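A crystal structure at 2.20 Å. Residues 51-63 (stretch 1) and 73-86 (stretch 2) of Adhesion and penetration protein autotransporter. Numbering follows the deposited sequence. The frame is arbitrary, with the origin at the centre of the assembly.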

# COMPACT_ATOMS: atom_id res chain seq x y z
N PHE A 51 -53.45 -13.83 -6.58
CA PHE A 51 -54.61 -14.04 -7.46
C PHE A 51 -54.36 -15.14 -8.51
O PHE A 51 -55.23 -15.42 -9.34
N SER A 52 -53.19 -15.76 -8.49
CA SER A 52 -52.89 -16.81 -9.47
C SER A 52 -53.86 -18.00 -9.39
O SER A 52 -53.97 -18.78 -10.34
N VAL A 53 -54.58 -18.13 -8.28
CA VAL A 53 -55.56 -19.20 -8.12
C VAL A 53 -56.87 -18.92 -8.86
O VAL A 53 -57.75 -19.78 -8.95
N VAL A 54 -56.99 -17.71 -9.39
CA VAL A 54 -58.16 -17.32 -10.18
C VAL A 54 -57.92 -17.58 -11.67
O VAL A 54 -56.87 -17.22 -12.21
N SER A 55 -58.90 -18.19 -12.33
CA SER A 55 -58.74 -18.49 -13.74
C SER A 55 -58.61 -17.19 -14.52
O SER A 55 -59.18 -16.17 -14.14
N ARG A 56 -57.85 -17.23 -15.60
CA ARG A 56 -57.68 -16.08 -16.47
C ARG A 56 -59.01 -15.45 -16.91
O ARG A 56 -59.08 -14.24 -17.11
N ASN A 57 -60.05 -16.26 -17.08
CA ASN A 57 -61.33 -15.72 -17.53
C ASN A 57 -62.19 -15.20 -16.39
O ASN A 57 -63.32 -14.77 -16.61
N GLY A 58 -61.65 -15.25 -15.18
CA GLY A 58 -62.29 -14.63 -14.03
C GLY A 58 -63.50 -15.32 -13.45
O GLY A 58 -64.04 -14.88 -12.44
N VAL A 59 -63.96 -16.41 -14.06
CA VAL A 59 -65.20 -17.01 -13.57
C VAL A 59 -65.01 -18.14 -12.57
O VAL A 59 -65.99 -18.71 -12.07
N ALA A 60 -63.76 -18.48 -12.25
CA ALA A 60 -63.52 -19.60 -11.32
C ALA A 60 -62.24 -19.49 -10.50
O ALA A 60 -61.31 -18.76 -10.85
N ALA A 61 -62.20 -20.25 -9.41
CA ALA A 61 -61.04 -20.24 -8.54
C ALA A 61 -60.63 -21.66 -8.16
O ALA A 61 -61.47 -22.55 -8.05
N LEU A 62 -59.32 -21.85 -8.00
CA LEU A 62 -58.76 -23.18 -7.75
C LEU A 62 -58.83 -23.54 -6.26
O LEU A 62 -58.13 -22.95 -5.44
N VAL A 63 -59.67 -24.51 -5.92
CA VAL A 63 -59.89 -24.88 -4.52
C VAL A 63 -59.25 -26.23 -4.15
O VAL A 63 -59.16 -26.58 -2.97
N HIS A 73 -74.95 -21.57 -13.26
CA HIS A 73 -75.53 -20.92 -14.43
C HIS A 73 -74.48 -20.53 -15.47
O HIS A 73 -74.81 -20.19 -16.60
N ASN A 74 -73.21 -20.61 -15.09
CA ASN A 74 -72.14 -20.50 -16.07
C ASN A 74 -72.08 -21.82 -16.82
O ASN A 74 -71.24 -22.67 -16.54
N VAL A 75 -72.99 -21.97 -17.79
CA VAL A 75 -73.24 -23.26 -18.41
C VAL A 75 -72.44 -23.50 -19.68
O VAL A 75 -72.52 -24.57 -20.28
N GLY A 76 -71.65 -22.51 -20.10
CA GLY A 76 -70.97 -22.58 -21.37
C GLY A 76 -69.49 -22.96 -21.39
O GLY A 76 -69.03 -23.64 -22.31
N TYR A 77 -68.73 -22.51 -20.39
CA TYR A 77 -67.28 -22.71 -20.42
C TYR A 77 -66.94 -24.18 -20.17
O TYR A 77 -67.61 -24.85 -19.42
N THR A 78 -65.89 -24.67 -20.83
CA THR A 78 -65.54 -26.08 -20.75
C THR A 78 -64.12 -26.29 -20.24
O THR A 78 -63.66 -27.42 -20.12
N ASP A 79 -63.42 -25.20 -19.95
CA ASP A 79 -62.03 -25.27 -19.51
C ASP A 79 -61.58 -23.98 -18.85
O ASP A 79 -62.24 -22.95 -18.97
N VAL A 80 -60.45 -24.04 -18.16
CA VAL A 80 -59.88 -22.86 -17.53
C VAL A 80 -58.38 -22.84 -17.75
O VAL A 80 -57.79 -23.87 -18.08
N ASP A 81 -57.76 -21.68 -17.59
CA ASP A 81 -56.30 -21.62 -17.59
C ASP A 81 -55.81 -20.61 -16.57
O ASP A 81 -56.60 -19.82 -16.05
N PHE A 82 -54.52 -20.63 -16.29
CA PHE A 82 -53.96 -19.87 -15.19
C PHE A 82 -52.64 -19.24 -15.58
O PHE A 82 -52.07 -19.57 -16.61
N GLY A 83 -52.15 -18.32 -14.75
CA GLY A 83 -50.85 -17.72 -14.97
C GLY A 83 -50.94 -16.22 -15.15
O GLY A 83 -51.74 -15.54 -14.50
N ALA A 84 -50.11 -15.69 -16.04
CA ALA A 84 -50.06 -14.27 -16.28
C ALA A 84 -50.73 -13.93 -17.61
O ALA A 84 -50.95 -14.80 -18.45
N GLU A 85 -51.08 -12.65 -17.77
CA GLU A 85 -51.75 -12.17 -18.97
C GLU A 85 -50.74 -12.13 -20.09
O GLU A 85 -49.54 -12.01 -19.85
N GLY A 86 -51.21 -12.21 -21.33
CA GLY A 86 -50.34 -11.96 -22.46
C GLY A 86 -50.08 -13.13 -23.39
O GLY A 86 -50.61 -14.22 -23.20

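Stretch 2 runs past a compact fold of stretch 1, whose type I turn from Ser55 to Gly58 presents much of the contact. The turn is braced from within: Ser55 (chi1 p) donates from OG to Asn57 OD1 at 2.7 Å, and the same OD1 receives Val59 N at 3.0 Å. Gly58 suits the last position of the turn because its phi is positive.

His73 lies out of reach, so the contact begins with Asn74, whose CA-to-CB bond points toward stretch 1. In the m rotamer its amide comes close to a valine, with ND2 3.9 Å from Val59 CB; the amide nitrogen finds its hydrogen bond elsewhere in the structure. Val75 and Gly76 take no part.

Tyr77, chi1 p, also points toward stretch 1 and offers a broad aromatic surface. Val59 CG2 sits over one face, 4.2 Å from the ring centroid and 18° off the normal, a CH-pi contact that joins a flat ring to a compact methyl. Tyrosine can serve both this apolar contact and a polar one, since its hydroxyl is hydrogen-bonded elsewhere. That OH also lies 4.4 Å from Ala60 CB.

Thr78 is out of reach, and Asp79 directs its CA-to-CB bond away, contributing chiefly through its backbone. Water 3 donates to Asp79 O (2.9 Å) and accepts a weak hydrogen bond from Asn57 ND2 (2.7 Å), thereby linking the asparagine side chain to the strand.

Val80, buried and in the m rotamer, points sideways. Its CB is 3.9 Å from Ser55 CB, and its CG1 reaches Ala60 CB at 4.5 Å; a branched aliphatic side chain fits well beside these small neighbours.

At Asp81 the contact becomes polar. Its carbonyl O accepts a nearly straight hydrogen bond from Arg56 N (2.9 Å, 172°), while Ser55 CA approaches the same oxygen at 3.4 Å in a CA-H...O contact. The side chain, chi1 p, starts sideways but brings its end nearer, placing OD1 3.2 Å from Arg56 CB. OD1 also accepts from water 2 at 2.6 Å, and this water accepts from Asn57 N at 3.2 Å, so the carboxylate is tied to the turn through solvent.

Phe82 has its CA-to-CB bond away overall, yet the m rotamer brings the ring back to stretch 1. Leu62 CD1 lies 4.2 Å from its CZ, giving the buried ring an aliphatic neighbour. Ser52 O is 3.6 Å from CD1, and Val53 O lies at the ring edge, 3.8 Å from CE1.

Gly83 adopts backbone angles that call for glycine. Its O accepts two weak hydrogen bonds from Arg56, from NE at 3.2 Å and NH2 at 3.1 Å. Its N donates to water 1 (2.7 Å), which also contacts Ser52 O at 2.7 Å and Val54 O at 3.0 Å. The long Arg56 side chain, chi1 m, continues along the backbone, its guanidinium lying with Ala84 C and Glu85 N over one face. Glu85 CB is 3.7 Å from Arg56 NH1, but the end of its side chain leads away.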

# COMPACT_ATOMS: atom_id res chain seq x y z
CB PHE A 51 -55.02 -12.73 -8.15
CG PHE A 51 -55.96 -11.86 -7.34
CD1 PHE A 51 -57.09 -12.41 -6.73
CD2 PHE A 51 -55.75 -10.49 -7.25
CE1 PHE A 51 -57.98 -11.61 -6.02
CE2 PHE A 51 -56.63 -9.68 -6.53
CZ PHE A 51 -57.74 -10.24 -5.91
CB SER A 52 -51.43 -17.26 -9.37
OG SER A 52 -51.21 -18.07 -8.23
CB VAL A 53 -55.91 -19.44 -6.63
CG1 VAL A 53 -54.64 -19.66 -5.83
CG2 VAL A 53 -56.70 -18.26 -6.08
CB VAL A 54 -58.51 -15.84 -9.98
CG1 VAL A 54 -59.68 -15.44 -10.88
CG2 VAL A 54 -58.82 -15.56 -8.51
CB SER A 55 -59.91 -19.32 -14.26
OG SER A 55 -61.12 -18.58 -14.20
CB ARG A 56 -56.90 -16.50 -17.72
CG ARG A 56 -55.41 -16.64 -17.51
CD ARG A 56 -54.77 -15.27 -17.58
NE ARG A 56 -54.35 -14.85 -16.26
CZ ARG A 56 -54.30 -13.59 -15.85
NH1 ARG A 56 -54.68 -12.59 -16.64
NH2 ARG A 56 -53.88 -13.33 -14.61
CB ASN A 57 -62.10 -16.75 -18.36
CG ASN A 57 -62.51 -17.95 -17.54
OD1 ASN A 57 -62.60 -17.89 -16.32
ND2 ASN A 57 -62.76 -19.07 -18.22
CB VAL A 59 -66.13 -17.48 -14.71
CG1 VAL A 59 -66.40 -16.34 -15.69
CG2 VAL A 59 -65.51 -18.66 -15.43
CB ALA A 60 -63.56 -20.94 -12.06
CB ALA A 61 -61.31 -19.41 -7.29
CB LEU A 62 -57.31 -23.22 -8.26
CG LEU A 62 -56.60 -24.58 -8.36
CD1 LEU A 62 -57.23 -25.49 -9.42
CD2 LEU A 62 -55.14 -24.36 -8.65
CB VAL A 63 -61.40 -24.91 -4.17
CG1 VAL A 63 -62.05 -23.54 -4.41
CG2 VAL A 63 -62.12 -25.97 -4.97
CB HIS A 73 -76.50 -19.78 -14.06
CG HIS A 73 -75.85 -18.45 -13.83
ND1 HIS A 73 -75.80 -17.85 -12.59
CD2 HIS A 73 -75.28 -17.57 -14.69
CE1 HIS A 73 -75.20 -16.68 -12.69
NE2 HIS A 73 -74.87 -16.49 -13.95
CB ASN A 74 -70.80 -20.21 -15.40
CG ASN A 74 -70.65 -18.76 -14.99
OD1 ASN A 74 -71.27 -17.87 -15.58
ND2 ASN A 74 -69.83 -18.51 -13.98
CB VAL A 75 -74.74 -23.44 -18.74
CG1 VAL A 75 -75.57 -23.41 -17.48
CG2 VAL A 75 -75.20 -22.36 -19.71
CB TYR A 77 -66.56 -21.79 -19.43
CG TYR A 77 -66.63 -22.19 -17.97
CD1 TYR A 77 -65.47 -22.34 -17.21
CD2 TYR A 77 -67.86 -22.39 -17.34
CE1 TYR A 77 -65.53 -22.69 -15.87
CE2 TYR A 77 -67.92 -22.74 -15.99
CZ TYR A 77 -66.75 -22.89 -15.26
OH TYR A 77 -66.79 -23.24 -13.93
CB THR A 78 -65.65 -26.75 -22.13
OG1 THR A 78 -64.85 -26.02 -23.07
CG2 THR A 78 -67.09 -26.74 -22.59
CB ASP A 79 -61.12 -25.61 -20.70
CG ASP A 79 -61.37 -24.73 -21.90
OD1 ASP A 79 -61.36 -23.49 -21.75
OD2 ASP A 79 -61.58 -25.27 -23.01
CB VAL A 80 -60.17 -22.81 -16.01
CG1 VAL A 80 -61.65 -22.53 -15.76
CG2 VAL A 80 -59.74 -24.10 -15.33
CB ASP A 81 -55.73 -21.35 -19.00
CG ASP A 81 -56.22 -20.04 -19.59
OD1 ASP A 81 -57.14 -19.41 -19.00
OD2 ASP A 81 -55.70 -19.65 -20.65
CB PHE A 82 -53.74 -20.78 -13.98
CG PHE A 82 -54.98 -21.49 -13.52
CD1 PHE A 82 -55.84 -20.90 -12.61
CD2 PHE A 82 -55.28 -22.75 -14.00
CE1 PHE A 82 -56.99 -21.55 -12.19
CE2 PHE A 82 -56.42 -23.41 -13.59
CZ PHE A 82 -57.28 -22.81 -12.67
CB ALA A 84 -48.63 -13.79 -16.27
CB GLU A 85 -52.28 -10.75 -18.74
CG GLU A 85 -51.18 -9.69 -18.69
CD GLU A 85 -51.70 -8.30 -18.35
OE1 GLU A 85 -52.93 -8.12 -18.30
OE2 GLU A 85 -50.88 -7.38 -18.14
O HOH W 1 -53.91 -17.60 -12.77
O HOH W 2 -59.56 -19.25 -18.04
O HOH W 3 -63.20 -20.61 -20.34